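Superoxide dismutase 1 (Perkinsus marinus, PDB 2CW2) catalyses the dismutation of superoxide to hydrogen peroxide and molecular oxygen at an iron centre, probably protecting the cell from toxic radicals. Local coordinates at residues Y40-L45 against T53-H58; Q101-T106 against W154-A159. All coordinates share one frame; numbering follows the deposited sequence.

Interaction 1 of 2, residues Y40-L45 against T53-H58. With FE (Fe (III) ion), chain C.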
loop_
_atom_site.group_PDB
_atom_site.type_symbol
_atom_site.label_atom_id
_atom_site.label_comp_id
_atom_site.label_asym_id
_atom_site.label_seq_id
_atom_site.Cartn_x
_atom_site.Cartn_y
_atom_site.Cartn_z
ATOM N N TYR A 40 -0.783 24.930 -6.085
ATOM C CA TYR A 40 -0.639 25.750 -4.880
ATOM C C TYR A 40 0.773 25.536 -4.332
ATOM O O TYR A 40 1.458 24.556 -4.697
ATOM C CB TYR A 40 -1.703 25.363 -3.823
ATOM C CG TYR A 40 -2.051 23.883 -3.884
ATOM C CD1 TYR A 40 -1.172 22.924 -3.378
ATOM C CD2 TYR A 40 -3.234 23.447 -4.491
ATOM C CE1 TYR A 40 -1.452 21.568 -3.482
ATOM C CE2 TYR A 40 -3.529 22.090 -4.598
ATOM C CZ TYR A 40 -2.624 21.158 -4.086
ATOM O OH TYR A 40 -2.894 19.813 -4.180
ATOM N N VAL A 41 1.211 26.436 -3.455
ATOM C CA VAL A 41 2.541 26.317 -2.865
ATOM C C VAL A 41 2.514 25.200 -1.812
ATOM O O VAL A 41 1.441 24.721 -1.417
ATOM C CB VAL A 41 3.002 27.639 -2.239
ATOM C CG1 VAL A 41 2.982 28.752 -3.301
ATOM C CG2 VAL A 41 2.103 27.977 -1.057
ATOM N N LYS A 42 3.691 24.779 -1.374
ATOM C CA LYS A 42 3.807 23.594 -0.531
ATOM C C LYS A 42 3.110 23.675 0.826
ATOM O O LYS A 42 2.627 22.647 1.329
ATOM C CB LYS A 42 5.276 23.216 -0.356
ATOM C CG LYS A 42 5.945 22.794 -1.661
ATOM C CD LYS A 42 5.424 21.428 -2.153
ATOM C CE LYS A 42 6.141 20.970 -3.426
ATOM N NZ LYS A 42 7.598 20.725 -3.218
ATOM N N ASN A 43 3.017 24.874 1.411
ATOM C CA ASN A 43 2.387 24.977 2.730
ATOM C C ASN A 43 0.893 25.336 2.677
ATOM O O ASN A 43 0.253 25.583 3.707
ATOM C CB ASN A 43 3.183 25.924 3.661
ATOM C CG ASN A 43 3.028 27.383 3.303
ATOM O OD1 ASN A 43 2.247 27.743 2.419
ATOM N ND2 ASN A 43 3.759 28.252 4.025
ATOM N N ALA A 44 0.338 25.299 1.468
ATOM C CA ALA A 44 -0.969 25.882 1.210
ATOM C C ALA A 44 -2.135 25.077 1.802
ATOM O O ALA A 44 -3.210 25.635 2.017
ATOM C CB ALA A 44 -1.168 26.104 -0.276
ATOM N N LEU A 45 -1.907 23.784 2.045
ATOM C CA LEU A 45 -2.924 22.869 2.569
ATOM C C LEU A 45 -2.797 22.606 4.077
ATOM O O LEU A 45 -3.524 21.775 4.648
ATOM C CB LEU A 45 -2.880 21.531 1.798
ATOM C CG LEU A 45 -2.942 21.644 0.281
ATOM C CD1 LEU A 45 -3.088 20.255 -0.330
ATOM C CD2 LEU A 45 -4.093 22.563 -0.143
ATOM N N THR A 53 4.606 16.454 3.257
ATOM C CA THR A 53 3.799 15.493 2.488
ATOM C C THR A 53 3.704 15.873 1.012
ATOM O O THR A 53 3.969 15.054 0.129
ATOM C CB THR A 53 2.413 15.341 3.099
ATOM O OG1 THR A 53 2.528 14.558 4.289
ATOM C CG2 THR A 53 1.468 14.500 2.187
ATOM N N LEU A 54 3.355 17.115 0.730
ATOM C CA LEU A 54 3.295 17.534 -0.663
ATOM C C LEU A 54 4.622 17.389 -1.403
ATOM O O LEU A 54 4.644 17.048 -2.588
ATOM C CB LEU A 54 2.748 18.944 -0.771
ATOM C CG LEU A 54 1.232 19.038 -0.569
ATOM C CD1 LEU A 54 0.765 20.498 -0.614
ATOM C CD2 LEU A 54 0.496 18.199 -1.616
ATOM N N THR A 55 5.731 17.642 -0.712
ATOM C CA THR A 55 7.041 17.523 -1.325
ATOM C C THR A 55 7.343 16.078 -1.694
ATOM O O THR A 55 7.695 15.784 -2.831
ATOM C CB THR A 55 8.108 18.113 -0.400
ATOM O OG1 THR A 55 7.803 19.501 -0.229
ATOM C CG2 THR A 55 9.478 18.146 -1.086
ATOM N N TYR A 56 7.200 15.166 -0.746
ATOM C CA TYR A 56 7.472 13.763 -1.045
ATOM C C TYR A 56 6.451 13.176 -2.024
ATOM O O TYR A 56 6.811 12.486 -2.987
ATOM C CB TYR A 56 7.487 12.940 0.237
ATOM C CG TYR A 56 8.813 13.006 0.947
ATOM C CD1 TYR A 56 9.842 12.144 0.593
ATOM C CD2 TYR A 56 9.048 13.947 1.950
ATOM C CE1 TYR A 56 11.064 12.191 1.220
ATOM C CE2 TYR A 56 10.281 14.007 2.590
ATOM C CZ TYR A 56 11.288 13.117 2.212
ATOM O OH TYR A 56 12.527 13.151 2.816
ATOM N N HIS A 57 5.182 13.468 -1.783
ATOM C CA HIS A 57 4.114 12.835 -2.573
ATOM C C HIS A 57 4.195 13.297 -4.027
ATOM O O HIS A 57 4.112 12.499 -4.959
ATOM C CB HIS A 57 2.702 13.100 -1.976
ATOM C CG HIS A 57 1.652 12.092 -2.410
ATOM N ND1 HIS A 57 0.337 12.150 -1.989
ATOM C CD2 HIS A 57 1.736 10.996 -3.216
ATOM C CE1 HIS A 57 -0.340 11.139 -2.520
ATOM N NE2 HIS A 57 0.480 10.423 -3.283
ATOM N N HIS A 58 4.353 14.597 -4.224
ATOM C CA HIS A 58 4.439 15.110 -5.579
ATOM C C HIS A 58 5.855 15.009 -6.171
ATOM O O HIS A 58 6.034 14.439 -7.253
ATOM C CB HIS A 58 3.972 16.560 -5.645
ATOM C CG HIS A 58 4.038 17.147 -7.030
ATOM N ND1 HIS A 58 5.169 17.754 -7.532
ATOM C CD2 HIS A 58 3.111 17.213 -8.013
ATOM C CE1 HIS A 58 4.931 18.184 -8.765
ATOM N NE2 HIS A 58 3.691 17.867 -9.083
HETATM FE FE FE C . -0.017 8.656 -3.922
HETATM O O HOH W 1 -0.814 6.586 -4.691
#
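L54 projects from the first turns of helix 51-73 into the loop 40-45, and its CD1 methyl is the point on which the apolar half of the contact converges. From one direction CE1 of the Y40 ring lies 3.8 Å from L54 CD1; from another, the CD1 methyl of L45 meets the same carbon at 3.9 Å, each side chain crossing the leucine at about a right angle. The backbone carbonyl of K42 adds a third wall, its O 3.4 Å from L54 CD1. Within the loop, L45 CD2 sits 4.2 Å above the Y40 ring plane, over its centre, packing the two loop side chains together beside L54. With chi1 at 33°, the ring of Y40 is held between its own backbone N and carbonyl carbon, and its hydroxyl is hydrogen-bonded to the carbonyl of F109. A type I turn from V41 to A44, closed by A44 N to V41 O, reverses the chain.

The K42 side is looser and polar. Bends at chi2 and chi4 lay the lysine across the helix: its CD passes 3.9 Å from L54 CB, and NZ ends as a hydrogen-bond donor to T55 OG1 at 3.2 Å. Both ends have further partners, K42 NZ in a salt bridge with D59 and T55 OG1 in a hydrogen bond with the carbonyl of A51. Lysine and threonine are partly exposed, whereas Y40, L45 and L54 are buried.

H57, in the same helix, takes no part in the loop contact; its NE2 binds the iron at 1.9 Å. The loop thus packs onto the N-terminal part of the long helix that supplies the first metal-binding histidine, an arrangement belonging to the alpha-hairpin domain of iron/manganese superoxide dismutases.

Interaction 2 of 2, residues Q101-T106 against W154-A159. With FE (Fe (III) ion), chain C.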
loop_
_atom_site.group_PDB
_atom_site.type_symbol
_atom_site.label_atom_id
_atom_site.label_comp_id
_atom_site.label_asym_id
_atom_site.label_seq_id
_atom_site.Cartn_x
_atom_site.Cartn_y
_atom_site.Cartn_z
ATOM N N GLN A 101 -1.179 5.752 -12.249
ATOM C CA GLN A 101 -0.712 6.500 -11.086
ATOM C C GLN A 101 -0.383 7.948 -11.431
ATOM O O GLN A 101 -0.642 8.840 -10.635
ATOM C CB GLN A 101 0.479 5.808 -10.424
ATOM C CG GLN A 101 0.087 4.577 -9.631
ATOM C CD GLN A 101 -0.732 4.926 -8.392
ATOM O OE1 GLN A 101 -1.923 5.127 -8.496
ATOM N NE2 GLN A 101 -0.088 4.968 -7.228
ATOM N N VAL A 102 0.155 8.199 -12.627
ATOM C CA VAL A 102 0.452 9.571 -13.006
ATOM C C VAL A 102 -0.870 10.353 -13.075
ATOM O O VAL A 102 -0.985 11.435 -12.503
ATOM C CB VAL A 102 1.191 9.659 -14.365
ATOM C CG1 VAL A 102 1.158 11.111 -14.932
ATOM C CG2 VAL A 102 2.616 9.185 -14.243
ATOM N N TYR A 103 -1.863 9.805 -13.775
ATOM C CA TYR A 103 -3.192 10.440 -13.845
ATOM C C TYR A 103 -3.835 10.600 -12.456
ATOM O O TYR A 103 -4.380 11.664 -12.117
ATOM C CB TYR A 103 -4.137 9.621 -14.738
ATOM C CG TYR A 103 -5.507 10.239 -14.907
ATOM C CD1 TYR A 103 -5.847 10.895 -16.093
ATOM C CD2 TYR A 103 -6.462 10.168 -13.891
ATOM C CE1 TYR A 103 -7.094 11.488 -16.257
ATOM C CE2 TYR A 103 -7.719 10.757 -14.038
ATOM C CZ TYR A 103 -8.021 11.413 -15.236
ATOM O OH TYR A 103 -9.253 11.998 -15.406
ATOM N N ASN A 104 -3.794 9.530 -11.670
ATOM C CA ASN A 104 -4.408 9.540 -10.351
ATOM C C ASN A 104 -3.877 10.676 -9.471
ATOM O O ASN A 104 -4.638 11.333 -8.754
ATOM C CB ASN A 104 -4.172 8.194 -9.656
ATOM C CG ASN A 104 -4.874 7.041 -10.373
ATOM O OD1 ASN A 104 -5.729 7.259 -11.223
ATOM N ND2 ASN A 104 -4.490 5.820 -10.053
ATOM N N HIS A 105 -2.565 10.888 -9.503
ATOM C CA HIS A 105 -1.975 11.913 -8.654
ATOM C C HIS A 105 -2.279 13.328 -9.185
ATOM O O HIS A 105 -2.601 14.233 -8.402
ATOM C CB HIS A 105 -0.468 11.659 -8.441
ATOM C CG HIS A 105 -0.177 10.514 -7.503
ATOM N ND1 HIS A 105 -0.052 9.205 -7.932
ATOM C CD2 HIS A 105 0.002 10.487 -6.159
ATOM C CE1 HIS A 105 0.199 8.428 -6.884
ATOM N NE2 HIS A 105 0.209 9.175 -5.788
ATOM N N THR A 106 -2.174 13.526 -10.499
ATOM C CA THR A 106 -2.509 14.831 -11.045
ATOM C C THR A 106 -3.950 15.184 -10.675
ATOM O O THR A 106 -4.260 16.299 -10.254
ATOM C CB THR A 106 -2.325 14.806 -12.570
ATOM O OG1 THR A 106 -0.933 14.658 -12.853
ATOM C CG2 THR A 106 -2.708 16.142 -13.172
ATOM N N TRP A 154 -7.349 3.781 -4.051
ATOM C CA TRP A 154 -7.994 5.071 -4.311
ATOM C C TRP A 154 -9.488 4.910 -4.108
ATOM O O TRP A 154 -10.047 3.839 -4.414
ATOM C CB TRP A 154 -7.785 5.473 -5.787
ATOM C CG TRP A 154 -6.372 5.667 -6.126
ATOM C CD1 TRP A 154 -5.465 4.692 -6.467
ATOM C CD2 TRP A 154 -5.640 6.894 -6.077
ATOM N NE1 TRP A 154 -4.227 5.252 -6.663
ATOM C CE2 TRP A 154 -4.306 6.601 -6.427
ATOM C CE3 TRP A 154 -5.978 8.225 -5.780
ATOM C CZ2 TRP A 154 -3.312 7.587 -6.485
ATOM C CZ3 TRP A 154 -4.991 9.200 -5.858
ATOM C CH2 TRP A 154 -3.680 8.875 -6.187
ATOM N N VAL A 155 -10.159 5.978 -3.689
ATOM C CA VAL A 155 -11.620 5.995 -3.715
ATOM C C VAL A 155 -12.027 7.114 -4.670
ATOM O O VAL A 155 -11.440 8.200 -4.644
ATOM C CB VAL A 155 -12.231 6.209 -2.319
ATOM C CG1 VAL A 155 -13.771 6.250 -2.401
ATOM C CG2 VAL A 155 -11.783 5.118 -1.371
ATOM N N TRP A 156 -12.982 6.817 -5.548
ATOM C CA TRP A 156 -13.407 7.747 -6.587
ATOM C C TRP A 156 -14.895 8.056 -6.450
ATOM O O TRP A 156 -15.686 7.167 -6.113
ATOM C CB TRP A 156 -13.233 7.087 -7.951
ATOM C CG TRP A 156 -11.850 6.722 -8.320
ATOM C CD1 TRP A 156 -11.196 5.540 -8.040
ATOM C CD2 TRP A 156 -10.937 7.514 -9.075
ATOM N NE1 TRP A 156 -9.925 5.571 -8.566
ATOM C CE2 TRP A 156 -9.743 6.767 -9.212
ATOM C CE3 TRP A 156 -11.001 8.795 -9.656
ATOM C CZ2 TRP A 156 -8.631 7.248 -9.905
ATOM C CZ3 TRP A 156 -9.887 9.274 -10.335
ATOM C CH2 TRP A 156 -8.719 8.504 -10.439
ATOM N N LEU A 157 -15.265 9.311 -6.689
ATOM C CA LEU A 157 -16.646 9.652 -7.018
ATOM C C LEU A 157 -16.633 9.718 -8.526
ATOM O O LEU A 157 -15.811 10.442 -9.110
ATOM C CB LEU A 157 -17.050 11.030 -6.463
ATOM C CG LEU A 157 -18.467 11.418 -6.941
ATOM C CD1 LEU A 157 -19.470 10.415 -6.388
ATOM C CD2 LEU A 157 -18.822 12.789 -6.451
ATOM N N ILE A 158 -17.520 8.945 -9.146
ATOM C CA ILE A 158 -17.624 8.841 -10.586
ATOM C C ILE A 158 -19.013 9.260 -11.075
ATOM O O ILE A 158 -19.964 9.222 -10.325
ATOM C CB ILE A 158 -17.350 7.357 -10.936
ATOM C CG1 ILE A 158 -16.227 7.246 -11.918
ATOM C CG2 ILE A 158 -18.600 6.556 -11.226
ATOM C CD1 ILE A 158 -14.946 7.331 -11.209
ATOM N N ALA A 159 -19.096 9.699 -12.324
ATOM C CA ALA A 159 -20.374 9.769 -13.034
ATOM C C ALA A 159 -20.397 8.557 -13.948
ATOM O O ALA A 159 -19.497 8.361 -14.768
ATOM C CB ALA A 159 -20.459 11.038 -13.869
HETATM FE FE FE C . -0.017 8.656 -3.922
HETATM O O HOH W 1 -0.814 6.586 -4.691
#
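Helix 101-106 and strand 154-159 run at 63° to each other, their axes 11.3 Å apart at closest approach; the indole rings of W154 and W156 bridge the gap. W154 reaches the helix at three places. W154 NE1 donates to Q101 OE1 (2.9 Å) in the carbonyl plane, on a lone pair, though the N-H...O angle of 132° is well short of straight. The same oxygen accepts from N104 ND2, so two donors fix the glutamine amide; Q101 NE2 is left to donate to the iron-bound water, at 3.1 Å, and also bonds Y65 OH. N104 CB makes a CH-pi contact over the six-membered ring of W154, 3.6 Å from its centroid. The far edge of that indole points at the face of H105 in a T-shaped pair, planes at 86°. H105 ND1 donates to the backbone Q101 O (2.8 Å), a bond consistent with fixing the ring's rotation so that NE2 faces the iron. Farther along the strand, the edge of W156 meets N104 OD1, 3.2 Å from CZ2, while N104 ND2 also bonds the carbonyl of A172. A metal-binding histidine backed by tryptophan, with a glutamine bonded to the metal's water, is characteristic of the iron/manganese superoxide dismutase active site.

Overall arrangement
Interactions 1 and 2 follow one another along the chain, and their centres lie about 18 Å apart, yet they meet at the iron. H57 of segment 53-58 and H105 of segment 101-106 bring their NE2 atoms 2.8 Å apart as neighbouring ligands, their rings at about 85°. D187 and H191 complete the protein ligands, and the O of the bound water stands 2.4 Å from the iron. Interaction 1 lies toward the outside, about 15 Å from the centre of the chain, and stays within the alpha-hairpin domain; interaction 2, about 3 Å from that centre, joins this domain to the C-terminal one. The iron site is therefore built between the two domains.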